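P35 (Autographa californica nucleopolyhedrovirus, PDB 1P35) inhibits host caspases to block the insect cell's apoptotic response to infection, and also suppresses the host RNA interference antiviral response. Local coordinates at residues R25-I30 with M44-S49; E98-S103 with Q164-E169. All blocks are in the same frame, centred on the assembly; numbering follows the deposited sequence.

Contact 1. Residues R25-I30 with M44-S49; sequences RELVYI and MMFNIS
Y29 and F46 carry this contact as an offset stack: their ring centroids are 5.0 Å apart and their planes are turned by only 19°. The overlap is partial, because F46 CE2 stands over one face of the Y29 ring toward its rim, 4.1 Å from Y29 CD2, and the two side chains slide past each other in opposite directions. M44 supplies a second partner for the tyrosine. Its chain is bent at the last torsion (chi3 67°), which brings CE to 3.3 Å from Y29 CE1, while SD lies 4.4 Å from the Y29 ring centroid and 51° off its normal, an oblique Met-aromatic contact. At the edge of the F46 ring, L27 points its CD2 tip to tip at the phenylalanine, but the modelled separation is implausibly short and the detail is doubtful. The same methyl, L27 CD2, approaches I48 CG2 at 4.3 Å.

CG of Y29 is anti to its backbone N and CG of F46 sits between its backbone N and carbonyl carbon; from these positions the two rings reach each other. The strands run nearly antiparallel, but their axes approach no closer than 10.9 Å, too far for backbone pairing; the join is therefore made by apolar side chains in the protein interior. C1 and P180 also pack on F46, and C1 on Y29. Strand 24-33 is hydrogen-bonded between strands 10-21 and 164-170, while strand 42-48 pairs with strands 2-4 and 148-154, and the contact joins these two groups of strands through their side chains.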
# COMPACT_ATOMS: atom_id res chain seq x y z
N ARG A 25 -24.13 12.34 6.21
CA ARG A 25 -23.38 11.09 6.07
C ARG A 25 -22.52 11.25 4.82
O ARG A 25 -22.79 12.14 4.00
CB ARG A 25 -24.32 9.84 5.94
CG ARG A 25 -25.14 9.51 7.18
CD ARG A 25 -25.99 8.25 6.98
NE ARG A 25 -25.16 7.08 6.65
CZ ARG A 25 -24.75 6.18 7.54
NH1 ARG A 25 -25.09 6.28 8.82
NH2 ARG A 25 -23.99 5.16 7.17
N GLU A 26 -21.47 10.43 4.70
CA GLU A 26 -20.61 10.52 3.53
C GLU A 26 -20.51 9.18 2.78
O GLU A 26 -20.42 8.10 3.38
CB GLU A 26 -19.20 10.99 3.92
CG GLU A 26 -18.21 11.04 2.75
CD GLU A 26 -16.76 11.17 3.22
OE1 GLU A 26 -16.30 10.28 3.94
OE2 GLU A 26 -16.07 12.16 2.88
N LEU A 27 -20.60 9.26 1.46
CA LEU A 27 -20.50 8.13 0.61
C LEU A 27 -19.21 8.25 -0.20
O LEU A 27 -18.99 9.26 -0.85
CB LEU A 27 -21.69 8.05 -0.37
CG LEU A 27 -21.45 6.92 -1.38
CD1 LEU A 27 -21.56 5.57 -0.62
CD2 LEU A 27 -22.50 6.93 -2.50
N VAL A 28 -18.39 7.19 -0.14
CA VAL A 28 -17.15 7.07 -0.87
C VAL A 28 -17.48 5.88 -1.77
O VAL A 28 -17.98 4.81 -1.31
CB VAL A 28 -15.93 6.80 0.04
CG1 VAL A 28 -14.72 6.43 -0.84
CG2 VAL A 28 -15.53 8.07 0.76
N TYR A 29 -17.24 6.07 -3.06
CA TYR A 29 -17.62 5.06 -4.01
C TYR A 29 -16.48 5.04 -5.01
O TYR A 29 -16.16 6.08 -5.62
CB TYR A 29 -18.97 5.47 -4.68
CG TYR A 29 -19.60 4.36 -5.54
CD1 TYR A 29 -19.05 4.06 -6.77
CD2 TYR A 29 -20.69 3.58 -5.10
CE1 TYR A 29 -19.51 3.03 -7.55
CE2 TYR A 29 -21.19 2.49 -5.89
CZ TYR A 29 -20.56 2.24 -7.14
OH TYR A 29 -20.94 1.24 -8.02
N ILE A 30 -15.87 3.86 -5.16
CA ILE A 30 -14.71 3.63 -6.02
C ILE A 30 -14.95 2.38 -6.87
O ILE A 30 -15.46 1.32 -6.37
CB ILE A 30 -13.43 3.31 -5.16
CG1 ILE A 30 -13.01 4.50 -4.33
CG2 ILE A 30 -12.24 2.92 -6.02
CD1 ILE A 30 -12.78 4.05 -2.84
N MET A 44 -22.92 6.97 -14.43
CA MET A 44 -23.22 5.99 -13.40
C MET A 44 -24.20 6.64 -12.44
O MET A 44 -23.97 7.74 -11.97
CB MET A 44 -21.95 5.57 -12.66
CG MET A 44 -22.26 4.67 -11.45
SD MET A 44 -20.84 3.90 -10.62
CE MET A 44 -19.96 5.32 -9.89
N MET A 45 -25.31 5.99 -12.15
CA MET A 45 -26.27 6.61 -11.25
C MET A 45 -26.72 5.67 -10.21
O MET A 45 -26.68 4.47 -10.41
CB MET A 45 -27.48 7.09 -12.05
CG MET A 45 -27.11 7.87 -13.33
SD MET A 45 -28.57 8.79 -13.82
CE MET A 45 -28.19 9.05 -15.61
N PHE A 46 -27.13 6.19 -9.06
CA PHE A 46 -27.60 5.25 -8.06
C PHE A 46 -28.34 6.00 -6.98
O PHE A 46 -28.19 7.23 -6.79
CB PHE A 46 -26.40 4.43 -7.50
CG PHE A 46 -25.28 5.28 -6.89
CD1 PHE A 46 -25.40 5.82 -5.60
CD2 PHE A 46 -24.08 5.52 -7.60
CE1 PHE A 46 -24.37 6.56 -5.01
CE2 PHE A 46 -23.03 6.27 -7.03
CZ PHE A 46 -23.18 6.80 -5.72
N ASN A 47 -29.16 5.25 -6.26
CA ASN A 47 -29.95 5.81 -5.20
C ASN A 47 -29.17 6.10 -3.92
O ASN A 47 -28.21 5.39 -3.58
CB ASN A 47 -31.12 4.85 -4.89
CG ASN A 47 -32.19 4.84 -5.96
OD1 ASN A 47 -32.74 3.78 -6.31
ND2 ASN A 47 -32.52 6.02 -6.47
N ILE A 48 -29.57 7.19 -3.26
CA ILE A 48 -29.03 7.58 -1.96
C ILE A 48 -30.25 8.04 -1.13
O ILE A 48 -31.29 8.36 -1.69
CB ILE A 48 -27.91 8.68 -2.08
CG1 ILE A 48 -28.40 9.89 -2.86
CG2 ILE A 48 -26.63 8.07 -2.71
CD1 ILE A 48 -27.34 10.97 -2.98
N SER A 49 -30.14 8.04 0.19
CA SER A 49 -31.29 8.40 1.03
C SER A 49 -31.56 9.92 1.22
O SER A 49 -32.50 10.30 1.88
CB SER A 49 -31.14 7.73 2.39
OG SER A 49 -29.94 8.15 3.02

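Contact 2. Residues E98-S103 with Q164-E169; sequences EHYSVS and QVLSFE
Both the backbone N and the backbone O of V165 bond to strand 98-106: V165 N donates to E98 O at 2.7 Å with an N-H...O angle of 162°, and V165 O accepts from Y100 N at 3.0 Å. The carbonyl of V165 also receives a CA-H...O contact from H99 CA, and lies in the plane of the Y100 ring at its edge. On the other edge of strand 164-170, Q164 bonds to N31 and L166 to Y29 through their backbones. Y100 OH is satisfied beyond these strands by N31 OD1, while CE1 of the same ring meets Q164 CB at 3.3 Å. Q164 OE1 fares differently: it is buried here with no partner in the model, and its nearest atoms on segment 98-103 are E98 CB and CG. E98 bends at chi2 (-74°), and its OE1 makes a long, weak ion pair with K96 NZ.

The pattern is a short parallel ladder, E98 paired with Q164 and H99 with V165, after which strand 98-106 is interrupted at Y100 and turns to bond strand 148-154 through S101 and S103. On one face, V165 CG2 makes a CH-pi contact over the H99 ring, 3.8 Å from its centroid and 27° off the normal. Past the ladder the contact is apolar: V102 crosses L166 and F168 at about a right angle, with V102 CG2 4.1 Å from L166 CB and V102 CG1 4.0 Å from F168 CD2.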
# COMPACT_ATOMS: atom_id res chain seq x y z
N GLU A 98 -9.05 8.70 -11.17
CA GLU A 98 -9.87 9.60 -11.97
C GLU A 98 -11.09 9.94 -11.09
O GLU A 98 -11.48 9.15 -10.25
CB GLU A 98 -10.34 8.95 -13.27
CG GLU A 98 -9.28 8.68 -14.31
CD GLU A 98 -8.83 9.93 -15.01
OE1 GLU A 98 -8.24 10.80 -14.34
OE2 GLU A 98 -9.07 10.04 -16.22
N HIS A 99 -11.69 11.11 -11.29
CA HIS A 99 -12.84 11.49 -10.49
C HIS A 99 -14.11 11.67 -11.29
O HIS A 99 -14.11 12.34 -12.33
CB HIS A 99 -12.54 12.76 -9.71
CG HIS A 99 -11.40 12.61 -8.76
ND1 HIS A 99 -10.08 12.55 -9.18
CD2 HIS A 99 -11.37 12.47 -7.41
CE1 HIS A 99 -9.29 12.39 -8.13
NE2 HIS A 99 -10.05 12.33 -7.05
N TYR A 100 -15.18 11.03 -10.84
CA TYR A 100 -16.43 11.22 -11.52
C TYR A 100 -16.90 12.64 -11.17
O TYR A 100 -16.61 13.15 -10.08
CB TYR A 100 -17.51 10.26 -11.05
CG TYR A 100 -17.36 8.79 -11.45
CD1 TYR A 100 -16.62 7.89 -10.69
CD2 TYR A 100 -18.06 8.30 -12.53
CE1 TYR A 100 -16.59 6.54 -10.99
CE2 TYR A 100 -18.04 6.95 -12.85
CZ TYR A 100 -17.32 6.07 -12.09
OH TYR A 100 -17.33 4.72 -12.42
N SER A 101 -17.63 13.24 -12.10
CA SER A 101 -18.25 14.54 -11.91
C SER A 101 -19.66 14.20 -11.28
O SER A 101 -20.45 13.47 -11.87
CB SER A 101 -18.38 15.23 -13.29
OG SER A 101 -18.87 16.55 -13.16
N VAL A 102 -19.93 14.73 -10.10
CA VAL A 102 -21.17 14.47 -9.36
C VAL A 102 -22.22 15.59 -9.32
O VAL A 102 -21.91 16.78 -9.06
CB VAL A 102 -20.82 14.11 -7.86
CG1 VAL A 102 -22.04 13.86 -7.06
CG2 VAL A 102 -19.88 12.86 -7.85
N SER A 103 -23.47 15.18 -9.59
CA SER A 103 -24.64 16.06 -9.49
C SER A 103 -25.76 15.23 -8.81
O SER A 103 -25.61 14.01 -8.62
CB SER A 103 -25.09 16.62 -10.87
OG SER A 103 -25.59 15.62 -11.74
N GLN A 164 -11.65 4.74 -10.61
CA GLN A 164 -12.51 5.89 -10.87
C GLN A 164 -13.12 6.13 -9.51
O GLN A 164 -13.71 5.22 -8.95
CB GLN A 164 -13.60 5.58 -11.88
CG GLN A 164 -13.18 4.65 -13.01
CD GLN A 164 -11.95 5.11 -13.70
OE1 GLN A 164 -11.66 6.31 -13.73
NE2 GLN A 164 -11.23 4.17 -14.29
N VAL A 165 -12.99 7.35 -8.97
CA VAL A 165 -13.44 7.58 -7.61
C VAL A 165 -14.37 8.79 -7.42
O VAL A 165 -14.50 9.65 -8.30
CB VAL A 165 -12.19 7.71 -6.69
CG1 VAL A 165 -11.16 6.60 -7.04
CG2 VAL A 165 -11.48 9.07 -6.92
N LEU A 166 -15.08 8.80 -6.29
CA LEU A 166 -15.97 9.91 -5.98
C LEU A 166 -16.29 9.80 -4.52
O LEU A 166 -16.17 8.73 -3.95
CB LEU A 166 -17.27 9.86 -6.77
CG LEU A 166 -18.29 8.74 -6.47
CD1 LEU A 166 -19.28 9.17 -5.42
CD2 LEU A 166 -19.10 8.41 -7.72
N SER A 167 -16.65 10.92 -3.92
CA SER A 167 -17.06 10.97 -2.53
C SER A 167 -17.85 12.25 -2.32
O SER A 167 -17.56 13.27 -2.93
CB SER A 167 -15.85 10.88 -1.59
OG SER A 167 -14.85 11.84 -1.92
N PHE A 168 -18.84 12.21 -1.44
CA PHE A 168 -19.63 13.39 -1.22
C PHE A 168 -20.42 13.22 0.09
O PHE A 168 -20.57 12.09 0.59
CB PHE A 168 -20.56 13.62 -2.44
CG PHE A 168 -21.58 12.48 -2.68
CD1 PHE A 168 -22.59 12.22 -1.75
CD2 PHE A 168 -21.45 11.64 -3.78
CE1 PHE A 168 -23.46 11.12 -1.92
CE2 PHE A 168 -22.30 10.55 -3.97
CZ PHE A 168 -23.31 10.28 -3.02
N GLU A 169 -20.85 14.34 0.67
CA GLU A 169 -21.68 14.29 1.86
C GLU A 169 -23.12 14.54 1.46
O GLU A 169 -23.40 15.31 0.54
CB GLU A 169 -21.27 15.34 2.89
CG GLU A 169 -20.09 14.92 3.72
CD GLU A 169 -19.54 16.06 4.54
OE1 GLU A 169 -20.35 16.78 5.14
OE2 GLU A 169 -18.31 16.21 4.62

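Overall arrangement
Along the chain both segments of contact 1 come before those of contact 2, and the centres of the two contacts lie about 9 Å apart. Strands 24-33 and 164-170 join them as antiparallel neighbours: L27 N lies 3.0 Å from F168 O and Y29 N 3.0 Å from L166 O, both probable hydrogen bonds. A second link is apolar, since M44 CE of contact 1 packs 3.5 Å from Y100 CZ of contact 2. Strand 148-154 pairs with both 42-48 and 98-106, so the two contacts are also linked through it. Backbone ladders and side-chain packing thus tie a local pair and a pair 61 residues apart into one beta-rich body of this caspase inhibitor.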